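Local coordinates for uncharacterized protein (Desulfovibrio piger ATCC 29098, PDB 4Z48) that is of unknown function but, as a DUF1329 family member with a LolA-like fold, may bind lipid or lipoprotein in the cell envelope, at residues A[92-97]-A[101-106]. Residues are numbered along the deposited sequence; the frame is centred on the assembly and turned at random.
Sequences MWVYLP and LVRRIS
Arg-104 runs alongside the indole of Trp-93, both side chains leaving the same face of the paired strands and pointing the same way. The Arg-104 chain leaves with CG trans to N (chi1 174°) and bends at chi3, which puts Trp-93 NE1 over one face of the guanidinium, offset toward its rim. The two planes are inclined by 56°, well short of a parallel stack, and the nearest atoms are Trp-93 CZ2 and Arg-104 NH2, 3.4 Å apart. Arg-104 NH1 turns to a salt bridge with Asp-91 and donates to a water 2.8 Å away that also links Met-92 N and Ile-105 O. Further along this face, CG2 of Val-102 meets the edge of the Tyr-95 ring in its plane, 3.8 Å from CD1. Strands 91-96 and 101-104 form an antiparallel beta hairpin at one margin of the LolA-like fold, with 101-104 outermost and strand 77-82 flanking 91-96. Val-94 and Arg-103 are a hydrogen-bonded pair, each N 2.9 Å from the other's O. Beyond it, Ile-105 N reaches Met-92 O from 43° above the carbonyl plane. On the face opposite Trp-93, CD1 of Ile-105 packs against Val-94 CG1 at 3.8 Å and the selenium (SE) of Met-92, a selenomethionine, at 4.1 Å, while Tyr-78 of the flanking strand touches both Val-94 and Ile-105.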
loop_
_atom_site.group_PDB
_atom_site.type_symbol
_atom_site.label_atom_id
_atom_site.label_comp_id
_atom_site.label_asym_id
_atom_site.label_seq_id
_atom_site.Cartn_x
_atom_site.Cartn_y
_atom_site.Cartn_z
HETATM N N MSE A 92 0.938 11.390 8.399
HETATM C CA MSE A 92 2.082 11.124 7.554
HETATM C C MSE A 92 2.994 12.344 7.519
HETATM O O MSE A 92 2.528 13.499 7.453
HETATM C CB MSE A 92 1.629 10.749 6.140
HETATM C CG MSE A 92 2.764 10.448 5.185
HETATM SE SE MSE A 92 2.108 9.900 3.442
HETATM C CE MSE A 92 1.229 8.361 3.919
ATOM N N TRP A 93 4.281 12.067 7.579
ATOM C CA TRP A 93 5.330 13.074 7.492
ATOM C C TRP A 93 6.492 12.595 6.618
ATOM O O TRP A 93 6.784 11.399 6.535
ATOM C CB TRP A 93 5.876 13.409 8.874
ATOM C CG TRP A 93 4.875 13.936 9.858
ATOM C CD1 TRP A 93 4.610 15.243 10.135
ATOM C CD2 TRP A 93 4.133 13.164 10.807
ATOM N NE1 TRP A 93 3.722 15.336 11.183
ATOM C CE2 TRP A 93 3.425 14.075 11.626
ATOM C CE3 TRP A 93 4.006 11.783 11.054
ATOM C CZ2 TRP A 93 2.611 13.652 12.682
ATOM C CZ3 TRP A 93 3.206 11.367 12.100
ATOM C CH2 TRP A 93 2.505 12.293 12.892
ATOM N N VAL A 94 7.166 13.541 5.997
ATOM C CA VAL A 94 8.360 13.253 5.195
ATOM C C VAL A 94 9.495 14.146 5.679
ATOM O O VAL A 94 9.274 15.347 5.856
ATOM C CB VAL A 94 8.135 13.403 3.645
ATOM C CG1 VAL A 94 7.627 14.798 3.257
ATOM C CG2 VAL A 94 9.402 13.042 2.848
ATOM N N TYR A 95 10.690 13.551 5.922
ATOM C CA TYR A 95 11.943 14.273 6.156
ATOM C C TYR A 95 12.654 14.372 4.789
ATOM O O TYR A 95 12.916 13.341 4.160
ATOM C CB TYR A 95 12.823 13.596 7.218
ATOM C CG TYR A 95 14.192 14.227 7.303
ATOM C CD1 TYR A 95 14.411 15.366 8.075
ATOM C CD2 TYR A 95 15.258 13.730 6.552
ATOM C CE1 TYR A 95 15.651 16.000 8.094
ATOM C CE2 TYR A 95 16.507 14.349 6.576
ATOM C CZ TYR A 95 16.704 15.469 7.367
ATOM O OH TYR A 95 17.931 16.075 7.401
ATOM N N LEU A 96 12.908 15.599 4.321
ATOM C CA LEU A 96 13.566 15.892 3.037
ATOM C C LEU A 96 15.033 16.280 3.293
ATOM O O LEU A 96 15.270 17.309 3.925
ATOM C CB LEU A 96 12.824 17.011 2.286
ATOM C CG LEU A 96 11.359 16.691 1.911
ATOM C CD1 LEU A 96 10.591 17.982 1.576
ATOM C CD2 LEU A 96 11.278 15.714 0.758
ATOM N N PRO A 97 16.018 15.456 2.843
ATOM C CA PRO A 97 17.426 15.742 3.175
ATOM C C PRO A 97 17.985 17.036 2.581
ATOM O O PRO A 97 18.873 17.613 3.210
ATOM C CB PRO A 97 18.171 14.526 2.613
ATOM C CG PRO A 97 17.245 13.979 1.509
ATOM C CD PRO A 97 15.897 14.171 2.115
ATOM N N LEU A 101 14.405 19.404 6.458
ATOM C CA LEU A 101 13.054 19.736 6.922
ATOM C C LEU A 101 12.177 18.545 7.016
ATOM O O LEU A 101 12.296 17.649 6.194
ATOM C CB LEU A 101 12.354 20.684 5.925
ATOM C CG LEU A 101 12.632 22.169 6.003
ATOM C CD1 LEU A 101 11.929 22.869 4.865
ATOM C CD2 LEU A 101 12.138 22.764 7.334
ATOM N N VAL A 102 11.187 18.624 7.912
ATOM C CA VAL A 102 10.100 17.663 8.074
ATOM C C VAL A 102 8.821 18.395 7.606
ATOM O O VAL A 102 8.603 19.535 8.009
ATOM C CB VAL A 102 9.991 17.119 9.540
ATOM C CG1 VAL A 102 8.766 16.213 9.722
ATOM C CG2 VAL A 102 11.273 16.388 9.963
ATOM N N ARG A 103 8.010 17.760 6.732
ATOM C CA ARG A 103 6.751 18.316 6.221
ATOM C C ARG A 103 5.647 17.278 6.427
ATOM O O ARG A 103 5.879 16.114 6.144
ATOM C CB ARG A 103 6.877 18.675 4.720
ATOM C CG ARG A 103 5.571 19.183 4.080
ATOM C CD ARG A 103 5.678 19.554 2.602
ATOM N NE ARG A 103 5.798 18.404 1.688
ATOM C CZ ARG A 103 4.787 17.650 1.243
ATOM N NH1 ARG A 103 3.546 17.844 1.702
ATOM N NH2 ARG A 103 5.013 16.673 0.376
ATOM N N ARG A 104 4.478 17.709 6.897
ATOM C CA ARG A 104 3.309 16.858 7.075
ATOM C C ARG A 104 2.665 16.692 5.710
ATOM O O ARG A 104 2.572 17.670 4.957
ATOM C CB ARG A 104 2.311 17.520 8.071
ATOM C CG ARG A 104 1.022 16.719 8.166
ATOM C CD ARG A 104 -0.022 17.360 9.055
ATOM N NE ARG A 104 0.277 17.188 10.480
ATOM C CZ ARG A 104 -0.007 16.105 11.202
ATOM N NH1 ARG A 104 -0.555 15.035 10.627
ATOM N NH2 ARG A 104 0.283 16.069 12.492
ATOM N N ILE A 105 2.221 15.478 5.380
ATOM C CA ILE A 105 1.459 15.224 4.153
ATOM C C ILE A 105 0.043 14.930 4.598
ATOM O O ILE A 105 -0.223 13.893 5.229
ATOM C CB ILE A 105 2.036 14.117 3.250
ATOM C CG1 ILE A 105 3.454 14.442 2.795
ATOM C CG2 ILE A 105 1.097 13.848 2.058
ATOM C CD1 ILE A 105 4.265 13.216 2.348
ATOM N N SER A 106 -0.872 15.861 4.315
ATOM C CA SER A 106 -2.254 15.687 4.739
ATOM C C SER A 106 -3.211 16.200 3.684
ATOM O O SER A 106 -2.792 16.896 2.751
ATOM C CB SER A 106 -2.464 16.408 6.069
ATOM O OG SER A 106 -2.389 17.812 5.914
HETATM O O HOH W 1 -0.662 13.852 8.071
#